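Anthranilate-CoA ligase (Stigmatella aurantiaca, PDB 4WV3) belongs to the ANL superfamily of AMP-binding enzymes, with a large N-terminal part and a smaller C-terminal domain. Local coordinates at residues A[16-21]-A[231-236]; A[66-71]-A[112-117]; A[94-99]-A[118-123]; A[250-255]-A[282-287]. One frame throughout, in Å; residues are numbered along the deposited sequence.

Overall arrangement
Contact 2 is the most buried of the four and, with contact 3, belongs to the five-strand parallel sheet and its covering helices; the two have centres about 13 Å apart and touch, Leu66 CD2 lying 3.6 Å from Tyr99 CZ. Contacts 1 and 4 are partly buried, as is contact 3, and each involves a helix that leads toward a strand of the larger mixed sheet, but their centres lie about 25 Å apart. Chemistry follows position. Contact 1 uses side-chain donors on the carbonyls of a helix end, contact 2 adds main-chain sheet bonds to close packing, and contacts 3 and 4 join helix to helix and helix to loop by apolar packing.

Contact 1: residues A[16-21]-A[231-236]; sequences LERNLP and PWYVGA
Arg18, just past helix 14-17, reaches across to the C-terminal part of helix 221-234. Its CB is directed at the other segment, and CG takes the crowded position between backbone N and carbonyl carbon (chi1 67°), which leaves it 4.4 Å from Trp232 O. The chain then bends at chi3. CD comes 3.8 Å from Tyr233 CD1, and NE gives a bent hydrogen bond of 3.2 Å to Tyr233 O, on a lone pair of that carbonyl. Beyond NE, Tyr233 CE1 lies over the centre of one face of the guanidinium, 3.7 Å from Arg18 CZ, the two planes only 15° apart; NH2 extends toward the phenol end, while NH1 turns back to a salt bridge with Asp14. The Tyr233 hydroxyl itself is bonded to Gln197. The carbonyls being gripped belong to a helix end closed by a Schellman motif, in which Gly235, with positive phi, is the C-prime residue: Ala236 N bonds Pro231 O and Gly235 N bonds Trp232 O weakly. That last carbonyl has a stronger donor in Asn19 ND2, 2.7 Å away in the carbonyl plane and almost straight at 170°. The same ND2 also bonds Leu16 O, so the two bonds fix the rotation of the amide. Asn19 OD1 consequently faces Gly235, 3.1 Å from its CA. On the far side of Asn19 from Arg18, Leu16 lies alongside Trp232 and sets CD1 3.8 Å from Trp232 CZ3; helices 71-83 and 38-54 also touch the indole, through Val74 and Val41.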
loop_
_atom_site.group_PDB
_atom_site.type_symbol
_atom_site.label_atom_id
_atom_site.label_comp_id
_atom_site.label_asym_id
_atom_site.label_seq_id
_atom_site.Cartn_x
_atom_site.Cartn_y
_atom_site.Cartn_z
ATOM N N LEU A 16 -10.760 -16.661 -4.987
ATOM C CA LEU A 16 -10.667 -17.063 -6.382
ATOM C C LEU A 16 -11.744 -18.087 -6.734
ATOM O O LEU A 16 -12.385 -17.991 -7.779
ATOM C CB LEU A 16 -9.284 -17.652 -6.665
ATOM C CG LEU A 16 -9.142 -18.554 -7.895
ATOM C CD1 LEU A 16 -9.340 -17.768 -9.185
ATOM C CD2 LEU A 16 -7.795 -19.263 -7.889
ATOM N N GLU A 17 -11.945 -19.058 -5.850
ATOM C CA GLU A 17 -12.789 -20.211 -6.154
ATOM C C GLU A 17 -14.294 -19.986 -5.988
ATOM O O GLU A 17 -15.090 -20.885 -6.259
ATOM C CB GLU A 17 -12.337 -21.435 -5.351
ATOM C CG GLU A 17 -10.949 -21.929 -5.728
ATOM C CD GLU A 17 -10.585 -23.235 -5.049
ATOM O OE1 GLU A 17 -11.420 -23.767 -4.287
ATOM O OE2 GLU A 17 -9.463 -23.731 -5.282
ATOM N N ARG A 18 -14.687 -18.793 -5.550
ATOM C CA ARG A 18 -16.109 -18.457 -5.475
ATOM C C ARG A 18 -16.615 -18.051 -6.855
ATOM O O ARG A 18 -17.809 -17.829 -7.052
ATOM C CB ARG A 18 -16.364 -17.338 -4.460
ATOM C CG ARG A 18 -15.781 -15.991 -4.858
ATOM C CD ARG A 18 -15.720 -15.029 -3.679
ATOM N NE ARG A 18 -17.032 -14.516 -3.291
ATOM C CZ ARG A 18 -17.746 -14.979 -2.270
ATOM N NH1 ARG A 18 -17.280 -15.973 -1.527
ATOM N NH2 ARG A 18 -18.929 -14.447 -1.990
ATOM N N ASN A 19 -15.692 -17.959 -7.808
ATOM C CA ASN A 19 -16.025 -17.612 -9.184
ATOM C C ASN A 19 -16.168 -18.844 -10.066
ATOM O O ASN A 19 -16.742 -18.780 -11.152
ATOM C CB ASN A 19 -14.963 -16.684 -9.773
ATOM C CG ASN A 19 -14.870 -15.369 -9.036
ATOM O OD1 ASN A 19 -15.718 -14.495 -9.203
ATOM N ND2 ASN A 19 -13.837 -15.219 -8.216
ATOM N N LEU A 20 -15.631 -19.965 -9.598
ATOM C CA LEU A 20 -15.717 -21.215 -10.339
ATOM C C LEU A 20 -16.995 -21.959 -9.965
ATOM O O LEU A 20 -17.403 -21.948 -8.804
ATOM C CB LEU A 20 -14.485 -22.089 -10.075
ATOM C CG LEU A 20 -13.148 -21.637 -10.676
ATOM C CD1 LEU A 20 -13.331 -21.136 -12.103
ATOM C CD2 LEU A 20 -12.466 -20.585 -9.815
ATOM N N PRO A 21 -17.629 -22.615 -10.950
ATOM C CA PRO A 21 -17.165 -22.695 -12.337
ATOM C C PRO A 21 -17.838 -21.683 -13.263
ATOM O O PRO A 21 -17.581 -21.715 -14.466
ATOM C CB PRO A 21 -17.594 -24.102 -12.740
ATOM C CG PRO A 21 -18.890 -24.288 -12.011
ATOM C CD PRO A 21 -18.768 -23.519 -10.708
ATOM N N PRO A 231 -11.302 -7.274 -6.412
ATOM C CA PRO A 231 -12.048 -7.478 -7.660
ATOM C C PRO A 231 -12.459 -8.932 -7.897
ATOM O O PRO A 231 -13.549 -9.172 -8.411
ATOM C CB PRO A 231 -11.055 -7.031 -8.740
ATOM C CG PRO A 231 -9.717 -7.188 -8.112
ATOM C CD PRO A 231 -9.922 -6.825 -6.675
ATOM N N TRP A 232 -11.604 -9.881 -7.531
ATOM C CA TRP A 232 -11.915 -11.293 -7.734
ATOM C C TRP A 232 -13.012 -11.772 -6.787
ATOM O O TRP A 232 -13.671 -12.780 -7.043
ATOM C CB TRP A 232 -10.661 -12.160 -7.589
ATOM C CG TRP A 232 -9.757 -12.101 -8.785
ATOM C CD1 TRP A 232 -9.812 -11.200 -9.808
ATOM C CD2 TRP A 232 -8.674 -12.988 -9.090
ATOM N NE1 TRP A 232 -8.826 -11.466 -10.727
ATOM C CE2 TRP A 232 -8.115 -12.560 -10.310
ATOM C CE3 TRP A 232 -8.122 -14.102 -8.448
ATOM C CZ2 TRP A 232 -7.030 -13.204 -10.901
ATOM C CZ3 TRP A 232 -7.045 -14.740 -9.038
ATOM C CH2 TRP A 232 -6.513 -14.289 -10.252
ATOM N N TYR A 233 -13.202 -11.039 -5.696
ATOM C CA TYR A 233 -14.249 -11.353 -4.731
ATOM C C TYR A 233 -15.634 -11.149 -5.343
ATOM O O TYR A 233 -16.601 -11.795 -4.939
ATOM C CB TYR A 233 -14.082 -10.493 -3.476
ATOM C CG TYR A 233 -15.135 -10.718 -2.415
ATOM C CD1 TYR A 233 -15.126 -11.864 -1.631
ATOM C CD2 TYR A 233 -16.130 -9.776 -2.185
ATOM C CE1 TYR A 233 -16.084 -12.070 -0.655
ATOM C CE2 TYR A 233 -17.091 -9.973 -1.214
ATOM C CZ TYR A 233 -17.064 -11.121 -0.452
ATOM O OH TYR A 233 -18.022 -11.317 0.517
ATOM N N VAL A 234 -15.721 -10.255 -6.324
ATOM C CA VAL A 234 -16.989 -9.968 -6.987
ATOM C C VAL A 234 -17.004 -10.427 -8.444
ATOM O O VAL A 234 -18.000 -10.255 -9.145
ATOM C CB VAL A 234 -17.338 -8.467 -6.930
ATOM C CG1 VAL A 234 -17.453 -8.006 -5.488
ATOM C CG2 VAL A 234 -16.300 -7.648 -7.677
ATOM N N GLY A 235 -15.897 -11.008 -8.896
ATOM C CA GLY A 235 -15.816 -11.534 -10.247
ATOM C C GLY A 235 -15.204 -10.579 -11.253
ATOM O O GLY A 235 -15.157 -10.871 -12.448
ATOM N N ALA A 236 -14.734 -9.433 -10.771
ATOM C CA ALA A 236 -14.097 -8.447 -11.635
ATOM C C ALA A 236 -12.697 -8.898 -12.039
ATOM O O ALA A 236 -12.107 -9.770 -11.400
ATOM C CB ALA A 236 -14.041 -7.096 -10.943
#

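Contact 2: residues A[66-71]-A[112-117]; sequences LTLDSA and IVHQEF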
loop_
_atom_site.group_PDB
_atom_site.type_symbol
_atom_site.label_atom_id
_atom_site.label_comp_id
_atom_site.label_asym_id
_atom_site.label_seq_id
_atom_site.Cartn_x
_atom_site.Cartn_y
_atom_site.Cartn_z
ATOM N N LEU A 66 8.979 -13.596 -4.066
ATOM C CA LEU A 66 9.674 -12.376 -4.460
ATOM C C LEU A 66 9.775 -12.257 -5.979
ATOM O O LEU A 66 10.770 -12.663 -6.580
ATOM C CB LEU A 66 11.070 -12.332 -3.832
ATOM C CG LEU A 66 11.917 -11.086 -4.097
ATOM C CD1 LEU A 66 11.220 -9.841 -3.576
ATOM C CD2 LEU A 66 13.295 -11.236 -3.475
ATOM N N THR A 67 8.739 -11.701 -6.595
ATOM C CA THR A 67 8.734 -11.513 -8.042
ATOM C C THR A 67 7.877 -10.322 -8.456
ATOM O O THR A 67 7.160 -9.744 -7.639
ATOM C CB THR A 67 8.261 -12.783 -8.782
ATOM O OG1 THR A 67 8.258 -12.542 -10.194
ATOM C CG2 THR A 67 6.864 -13.178 -8.335
ATOM N N LEU A 68 7.964 -9.959 -9.732
ATOM C CA LEU A 68 7.238 -8.814 -10.269
ATOM C C LEU A 68 5.734 -9.060 -10.284
ATOM O O LEU A 68 5.285 -10.206 -10.234
ATOM C CB LEU A 68 7.718 -8.515 -11.690
ATOM C CG LEU A 68 9.230 -8.399 -11.894
ATOM C CD1 LEU A 68 9.565 -8.291 -13.373
ATOM C CD2 LEU A 68 9.782 -7.207 -11.129
ATOM N N ASP A 69 4.958 -7.979 -10.347
ATOM C CA ASP A 69 3.513 -8.086 -10.519
ATOM C C ASP A 69 3.310 -8.851 -11.818
ATOM O O ASP A 69 3.653 -8.367 -12.896
ATOM C CB ASP A 69 2.859 -6.703 -10.540
ATOM C CG ASP A 69 2.551 -6.181 -9.151
ATOM O OD1 ASP A 69 3.207 -6.626 -8.186
ATOM O OD2 ASP A 69 1.649 -5.324 -9.024
ATOM N N SER A 70 2.758 -10.053 -11.706
ATOM C CA SER A 70 2.643 -10.941 -12.852
ATOM C C SER A 70 1.641 -12.056 -12.591
ATOM O O SER A 70 1.098 -12.179 -11.492
ATOM C CB SER A 70 3.988 -11.544 -13.259
ATOM O OG SER A 70 4.586 -12.225 -12.167
ATOM N N ALA A 71 1.403 -12.869 -13.614
ATOM C CA ALA A 71 0.528 -14.024 -13.491
ATOM C C ALA A 71 1.128 -15.036 -12.521
ATOM O O ALA A 71 0.410 -15.683 -11.760
ATOM C CB ALA A 71 0.307 -14.663 -14.850
ATOM N N ILE A 112 10.106 -18.585 -4.025
ATOM C CA ILE A 112 9.745 -18.368 -5.420
ATOM C C ILE A 112 10.202 -16.974 -5.834
ATOM O O ILE A 112 9.645 -15.971 -5.390
ATOM C CB ILE A 112 8.231 -18.510 -5.642
ATOM C CG1 ILE A 112 7.753 -19.883 -5.166
ATOM C CG2 ILE A 112 7.888 -18.301 -7.107
ATOM C CD1 ILE A 112 6.261 -20.089 -5.291
ATOM N N VAL A 113 11.226 -16.918 -6.678
ATOM C CA VAL A 113 11.858 -15.648 -7.017
ATOM C C VAL A 113 11.992 -15.466 -8.530
ATOM O O VAL A 113 12.142 -16.438 -9.271
ATOM C CB VAL A 113 13.247 -15.528 -6.333
ATOM C CG1 VAL A 113 14.214 -16.565 -6.889
ATOM C CG2 VAL A 113 13.812 -14.121 -6.475
ATOM N N HIS A 114 11.913 -14.220 -8.987
ATOM C CA HIS A 114 12.168 -13.910 -10.387
ATOM C C HIS A 114 13.673 -13.916 -10.636
ATOM O O HIS A 114 14.460 -13.729 -9.709
ATOM C CB HIS A 114 11.568 -12.554 -10.763
ATOM C CG HIS A 114 11.533 -12.300 -12.238
ATOM N ND1 HIS A 114 12.533 -11.623 -12.901
ATOM C CD2 HIS A 114 10.621 -12.642 -13.179
ATOM C CE1 HIS A 114 12.237 -11.554 -14.187
ATOM N NE2 HIS A 114 11.082 -12.165 -14.382
ATOM N N GLN A 115 14.069 -14.129 -11.886
ATOM C CA GLN A 115 15.482 -14.280 -12.226
ATOM C C GLN A 115 16.313 -13.013 -12.001
ATOM O O GLN A 115 17.521 -13.094 -11.786
ATOM C CB GLN A 115 15.640 -14.766 -13.671
ATOM C CG GLN A 115 15.174 -13.771 -14.723
ATOM C CD GLN A 115 15.340 -14.298 -16.136
ATOM O OE1 GLN A 115 15.476 -15.503 -16.350
ATOM N NE2 GLN A 115 15.332 -13.395 -17.109
ATOM N N GLU A 116 15.672 -11.849 -12.045
ATOM C CA GLU A 116 16.403 -10.589 -11.930
ATOM C C GLU A 116 16.722 -10.242 -10.477
ATOM O O GLU A 116 17.465 -9.298 -10.201
ATOM C CB GLU A 116 15.639 -9.445 -12.601
ATOM C CG GLU A 116 14.506 -8.872 -11.772
ATOM C CD GLU A 116 13.991 -7.559 -12.334
ATOM O OE1 GLU A 116 13.260 -7.581 -13.350
ATOM O OE2 GLU A 116 14.326 -6.501 -11.760
ATOM N N PHE A 117 16.155 -11.015 -9.558
ATOM C CA PHE A 117 16.410 -10.851 -8.132
ATOM C C PHE A 117 17.238 -12.025 -7.621
ATOM O O PHE A 117 17.684 -12.037 -6.472
ATOM C CB PHE A 117 15.090 -10.777 -7.362
ATOM C CG PHE A 117 14.151 -9.719 -7.864
ATOM C CD1 PHE A 117 14.582 -8.414 -8.034
ATOM C CD2 PHE A 117 12.838 -10.032 -8.174
ATOM C CE1 PHE A 117 13.718 -7.439 -8.497
ATOM C CE2 PHE A 117 11.970 -9.064 -8.638
ATOM C CZ PHE A 117 12.412 -7.766 -8.801
#
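Leu68 is the bump that meets the two rings of this contact, its two methyl branches each touching a different aromatic side chain. With CG beside the backbone N (chi1 -50°), the CD1 branch lies over one face of the His114 ring, 4.3 Å from its centroid and 9° off the normal, a CH-pi contact. The CD2 branch instead meets the edge of Phe117, 3.6 Å from CZ, while Glu116 CG covers a face of that same ring. The branches thus rest in a corner between an imidazole face and a phenyl edge, with Glu116 OE1 3.8 Å from Leu68 CD1. A hydrogen bond from Glu116 N to His114 ND1 limits the rotation of the imidazole, and Thr67 OG1 packs 3.4 Å from His114 CB. At Leu66 the backbones pair as parallel strands, Leu66 bridging Val113. Leu66 N donates to Ile112 O at 2.8 Å, nearly along the C=O axis, and His114 N returns a bond of 3.1 Å to Leu66 O. Leu66 and Val113 point the same way from the sheet, Leu66 CD2 to Val113 CG2 being 4.2 Å. Strands 62-66 and 110-114 are neighbours in the five-strand parallel sheet; strand 133-137 pairs with the second of them on its other side, and helix 71-83 packs against Thr67 and Ile112.

Contact 3: residues A[94-99]-A[118-123]; sequences LKPPEY and LPLIES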
loop_
_atom_site.group_PDB
_atom_site.type_symbol
_atom_site.label_atom_id
_atom_site.label_comp_id
_atom_site.label_asym_id
_atom_site.label_seq_id
_atom_site.Cartn_x
_atom_site.Cartn_y
_atom_site.Cartn_z
ATOM N N LEU A 94 14.275 -4.186 -2.425
ATOM C CA LEU A 94 15.207 -4.272 -1.303
ATOM C C LEU A 94 16.657 -4.694 -1.520
ATOM O O LEU A 94 17.043 -5.099 -2.617
ATOM C CB LEU A 94 14.539 -5.212 -0.297
ATOM C CG LEU A 94 13.238 -4.742 0.354
ATOM C CD1 LEU A 94 12.784 -5.735 1.414
ATOM C CD2 LEU A 94 13.401 -3.354 0.948
ATOM N N LYS A 95 17.449 -4.595 -0.457
ATOM C CA LYS A 95 18.852 -4.987 -0.480
ATOM C C LYS A 95 19.000 -6.429 -0.003
ATOM O O LYS A 95 18.146 -6.929 0.728
ATOM C CB LYS A 95 19.667 -4.057 0.423
ATOM C CG LYS A 95 19.606 -2.594 0.024
ATOM C CD LYS A 95 20.240 -2.368 -1.337
ATOM C CE LYS A 95 20.088 -0.923 -1.773
ATOM N NZ LYS A 95 20.648 0.018 -0.764
ATOM N N PRO A 96 20.083 -7.107 -0.424
ATOM C CA PRO A 96 20.372 -8.476 0.023
ATOM C C PRO A 96 20.363 -8.699 1.550
ATOM O O PRO A 96 19.894 -9.755 1.975
ATOM C CB PRO A 96 21.761 -8.753 -0.565
ATOM C CG PRO A 96 21.822 -7.896 -1.775
ATOM C CD PRO A 96 21.045 -6.650 -1.445
ATOM N N PRO A 97 20.877 -7.746 2.358
ATOM C CA PRO A 97 20.741 -7.978 3.802
ATOM C C PRO A 97 19.288 -7.938 4.257
ATOM O O PRO A 97 18.907 -8.672 5.170
ATOM C CB PRO A 97 21.504 -6.802 4.418
ATOM C CG PRO A 97 22.467 -6.390 3.374
ATOM C CD PRO A 97 21.744 -6.584 2.082
ATOM N N GLU A 98 18.491 -7.082 3.625
ATOM C CA GLU A 98 17.079 -6.956 3.966
ATOM C C GLU A 98 16.316 -8.226 3.607
ATOM O O GLU A 98 15.387 -8.621 4.312
ATOM C CB GLU A 98 16.466 -5.745 3.263
ATOM C CG GLU A 98 17.054 -4.416 3.706
ATOM C CD GLU A 98 16.513 -3.246 2.909
ATOM O OE1 GLU A 98 16.641 -3.261 1.667
ATOM O OE2 GLU A 98 15.958 -2.313 3.526
ATOM N N TYR A 99 16.715 -8.861 2.510
ATOM C CA TYR A 99 16.121 -10.129 2.101
ATOM C C TYR A 99 16.557 -11.250 3.034
ATOM O O TYR A 99 15.801 -12.188 3.287
ATOM C CB TYR A 99 16.513 -10.469 0.662
ATOM C CG TYR A 99 15.813 -9.628 -0.379
ATOM C CD1 TYR A 99 14.478 -9.276 -0.232
ATOM C CD2 TYR A 99 16.488 -9.186 -1.509
ATOM C CE1 TYR A 99 13.833 -8.509 -1.182
ATOM C CE2 TYR A 99 15.852 -8.416 -2.465
ATOM C CZ TYR A 99 14.525 -8.080 -2.296
ATOM O OH TYR A 99 13.889 -7.314 -3.244
ATOM N N LEU A 118 17.432 -13.012 -8.492
ATOM C CA LEU A 118 18.191 -14.223 -8.174
ATOM C C LEU A 118 19.604 -13.999 -7.605
ATOM O O LEU A 118 19.994 -14.681 -6.656
ATOM C CB LEU A 118 18.243 -15.158 -9.392
ATOM C CG LEU A 118 18.763 -16.578 -9.168
ATOM C CD1 LEU A 118 17.999 -17.254 -8.042
ATOM C CD2 LEU A 118 18.654 -17.391 -10.447
ATOM N N PRO A 119 20.385 -13.062 -8.182
ATOM C CA PRO A 119 21.714 -12.865 -7.586
ATOM C C PRO A 119 21.655 -12.152 -6.237
ATOM O O PRO A 119 22.596 -12.248 -5.447
ATOM C CB PRO A 119 22.438 -11.994 -8.619
ATOM C CG PRO A 119 21.355 -11.304 -9.364
ATOM C CD PRO A 119 20.211 -12.265 -9.411
ATOM N N LEU A 120 20.555 -11.450 -5.980
ATOM C CA LEU A 120 20.365 -10.742 -4.718
ATOM C C LEU A 120 20.094 -11.712 -3.568
ATOM O O LEU A 120 20.193 -11.346 -2.397
ATOM C CB LEU A 120 19.229 -9.723 -4.847
ATOM C CG LEU A 120 19.634 -8.252 -4.726
ATOM C CD1 LEU A 120 20.804 -7.939 -5.650
ATOM C CD2 LEU A 120 18.455 -7.326 -5.011
ATOM N N ILE A 121 19.752 -12.948 -3.921
ATOM C CA ILE A 121 19.505 -14.015 -2.952
ATOM C C ILE A 121 20.692 -14.981 -2.954
ATOM O O ILE A 121 21.020 -15.599 -1.937
ATOM C CB ILE A 121 18.174 -14.765 -3.268
ATOM C CG1 ILE A 121 16.979 -14.049 -2.631
ATOM C CG2 ILE A 121 18.205 -16.208 -2.781
ATOM C CD1 ILE A 121 16.633 -12.722 -3.265
ATOM N N GLU A 122 21.353 -15.078 -4.103
ATOM C CA GLU A 122 22.497 -15.966 -4.278
ATOM C C GLU A 122 23.652 -15.613 -3.338
ATOM O O GLU A 122 24.413 -16.486 -2.921
ATOM C CB GLU A 122 22.970 -15.925 -5.734
ATOM C CG GLU A 122 23.187 -17.292 -6.368
ATOM C CD GLU A 122 22.877 -17.301 -7.855
ATOM O OE1 GLU A 122 23.519 -16.541 -8.611
ATOM O OE2 GLU A 122 21.983 -18.068 -8.267
ATOM N N SER A 123 23.770 -14.332 -3.001
ATOM C CA SER A 123 24.868 -13.857 -2.164
ATOM C C SER A 123 24.551 -13.942 -0.671
ATOM O O SER A 123 25.399 -13.637 0.168
ATOM C CB SER A 123 25.250 -12.422 -2.540
ATOM O OG SER A 123 24.192 -11.522 -2.260
#
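Two helices from successive connections of the five-strand parallel sheet meet here: helix 96-105, from the crossover between strands 86-89 and 110-114, and the short helix 118-122, from the connection between strands 110-114 and 133-137. Strands 86-89 and 110-114 are successive in the chain, but strand 62-66 lies between them in the sheet. The nearest CA atoms, those of Pro96 and Leu120, are 5.3 Å apart. Leu120 contributes the largest share of the interface. Its CB points at the first helix, and the fork beyond reaches three partners: CG rests 3.7 Å from Pro96 CG, CD2 lies 3.6 Å from Leu94 O, and the same CD2 meets the edge of the Tyr99 ring, near its plane, 3.8 Å from CE2. Pro96 and Leu120 cross obliquely, and Pro96 CB also approaches Leu120 O at 3.5 Å. Beside this pair, Ile121 crosses Tyr99 at about a right angle and sets CD1 4.0 Å from Tyr99 CD2. With CG anti to the carbonyl carbon (chi1 -73°), the tyrosine ring reaches back so that its hydroxyl, bonded to Asn91 O, also accepts from Leu94 N at 3.3 Å. The start of helix 96-105 is tied down separately, with Lys95 at the N-cap and its backbone N bonded at 2.6 Å to Glu98 OE1, through the anti lone pair. Both Tyr99 and Ile121 then reach strand 62-66, which puts the two helices on one face of the sheet. Apolar packing of neighbouring connecting helices against one face of a parallel sheet is the usual build of an alpha/beta fold.

Contact 4: residues A[250-255]-A[282-287]; sequences NVLSTI and HDLSSL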
loop_
_atom_site.group_PDB
_atom_site.type_symbol
_atom_site.label_atom_id
_atom_site.label_comp_id
_atom_site.label_asym_id
_atom_site.label_seq_id
_atom_site.Cartn_x
_atom_site.Cartn_y
_atom_site.Cartn_z
ATOM N N ASN A 250 4.230 5.073 -18.971
ATOM C CA ASN A 250 3.887 3.678 -19.222
ATOM C C ASN A 250 2.665 3.239 -18.425
ATOM O O ASN A 250 1.918 2.356 -18.850
ATOM C CB ASN A 250 5.071 2.762 -18.914
ATOM C CG ASN A 250 6.234 2.978 -19.859
ATOM O OD1 ASN A 250 6.064 3.503 -20.960
ATOM N ND2 ASN A 250 7.425 2.570 -19.436
ATOM N N VAL A 251 2.470 3.859 -17.266
ATOM C CA VAL A 251 1.312 3.573 -16.431
ATOM C C VAL A 251 0.034 4.020 -17.133
ATOM O O VAL A 251 -0.954 3.287 -17.174
ATOM C CB VAL A 251 1.415 4.277 -15.066
ATOM C CG1 VAL A 251 0.218 3.928 -14.195
ATOM C CG2 VAL A 251 2.711 3.893 -14.372
ATOM N N LEU A 252 0.066 5.224 -17.696
ATOM C CA LEU A 252 -1.087 5.779 -18.396
ATOM C C LEU A 252 -1.387 5.011 -19.676
ATOM O O LEU A 252 -2.536 4.938 -20.115
ATOM C CB LEU A 252 -0.860 7.257 -18.713
ATOM C CG LEU A 252 -0.678 8.174 -17.504
ATOM C CD1 LEU A 252 -0.436 9.605 -17.953
ATOM C CD2 LEU A 252 -1.887 8.094 -16.585
ATOM N N SER A 253 -0.348 4.436 -20.272
ATOM C CA SER A 253 -0.501 3.663 -21.496
ATOM C C SER A 253 -1.136 2.309 -21.200
ATOM O O SER A 253 -1.900 1.780 -22.009
ATOM C CB SER A 253 0.851 3.474 -22.179
ATOM O OG SER A 253 1.515 4.716 -22.310
ATOM N N THR A 254 -0.812 1.754 -20.037
ATOM C CA THR A 254 -1.419 0.509 -19.583
ATOM C C THR A 254 -2.920 0.713 -19.405
ATOM O O THR A 254 -3.722 -0.156 -19.749
ATOM C CB THR A 254 -0.786 0.024 -18.262
ATOM O OG1 THR A 254 0.598 -0.276 -18.479
ATOM C CG2 THR A 254 -1.489 -1.224 -17.751
ATOM N N ILE A 255 -3.289 1.878 -18.880
ATOM C CA ILE A 255 -4.689 2.257 -18.738
ATOM C C ILE A 255 -5.373 2.316 -20.104
ATOM O O ILE A 255 -6.521 1.897 -20.254
ATOM C CB ILE A 255 -4.832 3.620 -18.026
ATOM C CG1 ILE A 255 -4.231 3.550 -16.619
ATOM C CG2 ILE A 255 -6.291 4.050 -17.961
ATOM C CD1 ILE A 255 -4.363 4.835 -15.830
ATOM N N HIS A 282 -3.102 10.429 -23.402
ATOM C CA HIS A 282 -3.469 9.043 -23.137
ATOM C C HIS A 282 -4.971 8.929 -22.903
ATOM O O HIS A 282 -5.570 9.773 -22.237
ATOM C CB HIS A 282 -2.710 8.510 -21.921
ATOM C CG HIS A 282 -1.231 8.725 -21.988
ATOM N ND1 HIS A 282 -0.370 7.807 -22.549
ATOM C CD2 HIS A 282 -0.460 9.752 -21.559
ATOM C CE1 HIS A 282 0.869 8.259 -22.464
ATOM N NE2 HIS A 282 0.842 9.438 -21.868
ATOM N N ASP A 283 -5.576 7.883 -23.456
ATOM C CA ASP A 283 -7.007 7.661 -23.295
ATOM C C ASP A 283 -7.314 7.019 -21.945
ATOM O O ASP A 283 -6.983 5.857 -21.707
ATOM C CB ASP A 283 -7.550 6.795 -24.434
ATOM C CG ASP A 283 -9.043 6.560 -24.326
ATOM O OD1 ASP A 283 -9.740 7.416 -23.740
ATOM O OD2 ASP A 283 -9.521 5.523 -24.830
ATOM N N LEU A 284 -7.950 7.787 -21.066
ATOM C CA LEU A 284 -8.289 7.320 -19.725
ATOM C C LEU A 284 -9.802 7.234 -19.541
ATOM O O LEU A 284 -10.306 7.327 -18.422
ATOM C CB LEU A 284 -7.696 8.257 -18.670
ATOM C CG LEU A 284 -6.259 8.031 -18.187
ATOM C CD1 LEU A 284 -5.253 8.114 -19.322
ATOM C CD2 LEU A 284 -5.916 9.036 -17.100
ATOM N N SER A 285 -10.522 7.048 -20.643
ATOM C CA SER A 285 -11.982 7.085 -20.624
ATOM C C SER A 285 -12.625 5.867 -19.957
ATOM O O SER A 285 -13.763 5.939 -19.496
ATOM C CB SER A 285 -12.531 7.256 -22.043
ATOM O OG SER A 285 -12.153 6.174 -22.873
ATOM N N SER A 286 -11.903 4.753 -19.912
ATOM C CA SER A 286 -12.429 3.534 -19.308
ATOM C C SER A 286 -12.576 3.685 -17.795
ATOM O O SER A 286 -13.397 3.012 -17.168
ATOM C CB SER A 286 -11.539 2.336 -19.646
ATOM O OG SER A 286 -10.215 2.538 -19.190
ATOM N N LEU A 287 -11.780 4.581 -17.218
ATOM C CA LEU A 287 -11.825 4.857 -15.788
ATOM C C LEU A 287 -13.169 5.444 -15.372
ATOM O O LEU A 287 -13.659 6.390 -15.988
ATOM C CB LEU A 287 -10.699 5.820 -15.405
ATOM C CG LEU A 287 -9.484 5.252 -14.669
ATOM C CD1 LEU A 287 -9.088 3.895 -15.222
ATOM C CD2 LEU A 287 -8.317 6.224 -14.763
#
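Residues 250-255 form a continuous helical stretch of helix 248-258. Past it runs the irregular loop of residues 282-287, which closes in a type I beta turn from Leu284 to Leu287 before strand 289-292. The chains approach at two places, with CA atoms 6.2 Å apart for Leu252 and His282 and 6.3 Å apart for Ile255 and Leu284. An Asx turn overlapping the start of the beta turn helps set the loop's shape: Asp283 OD1 accepts from Ser285 N and, through its syn lone pair, from Ser285 OG. Of the side chains, His282 lies flat across the helix, CG anti to the carbonyl carbon (chi1 -51°), so that Leu252 CB rises over one ring face, offset toward the rim, 3.8 Å from the centroid and 18° off the normal. This CH-pi contact is extended by Leu252 CD1, 3.6 Å from His282 CD2. One helical turn further along, Ile255 CG2, anti to its backbone N, touches two leucines: Leu284 CG at 4.0 Å and Leu287 CD1 at 3.9 Å. Leu252 CD2 completes the row by approaching Leu284 CD2. Phe263 of strand 262-265 touches both Ile255 and Leu287. The polar groups at the margin find partners beside the interface: Ser253 OG bonds Ser249 O, and Ser286 OG bonds Pro260 O. Between the two segments themselves, then, the side-chain packing is apolar and CH-pi; the Asx-turn bonds shape the loop, and a bond from Ser256 OG to Asp283 O adds a polar tie to the same helix.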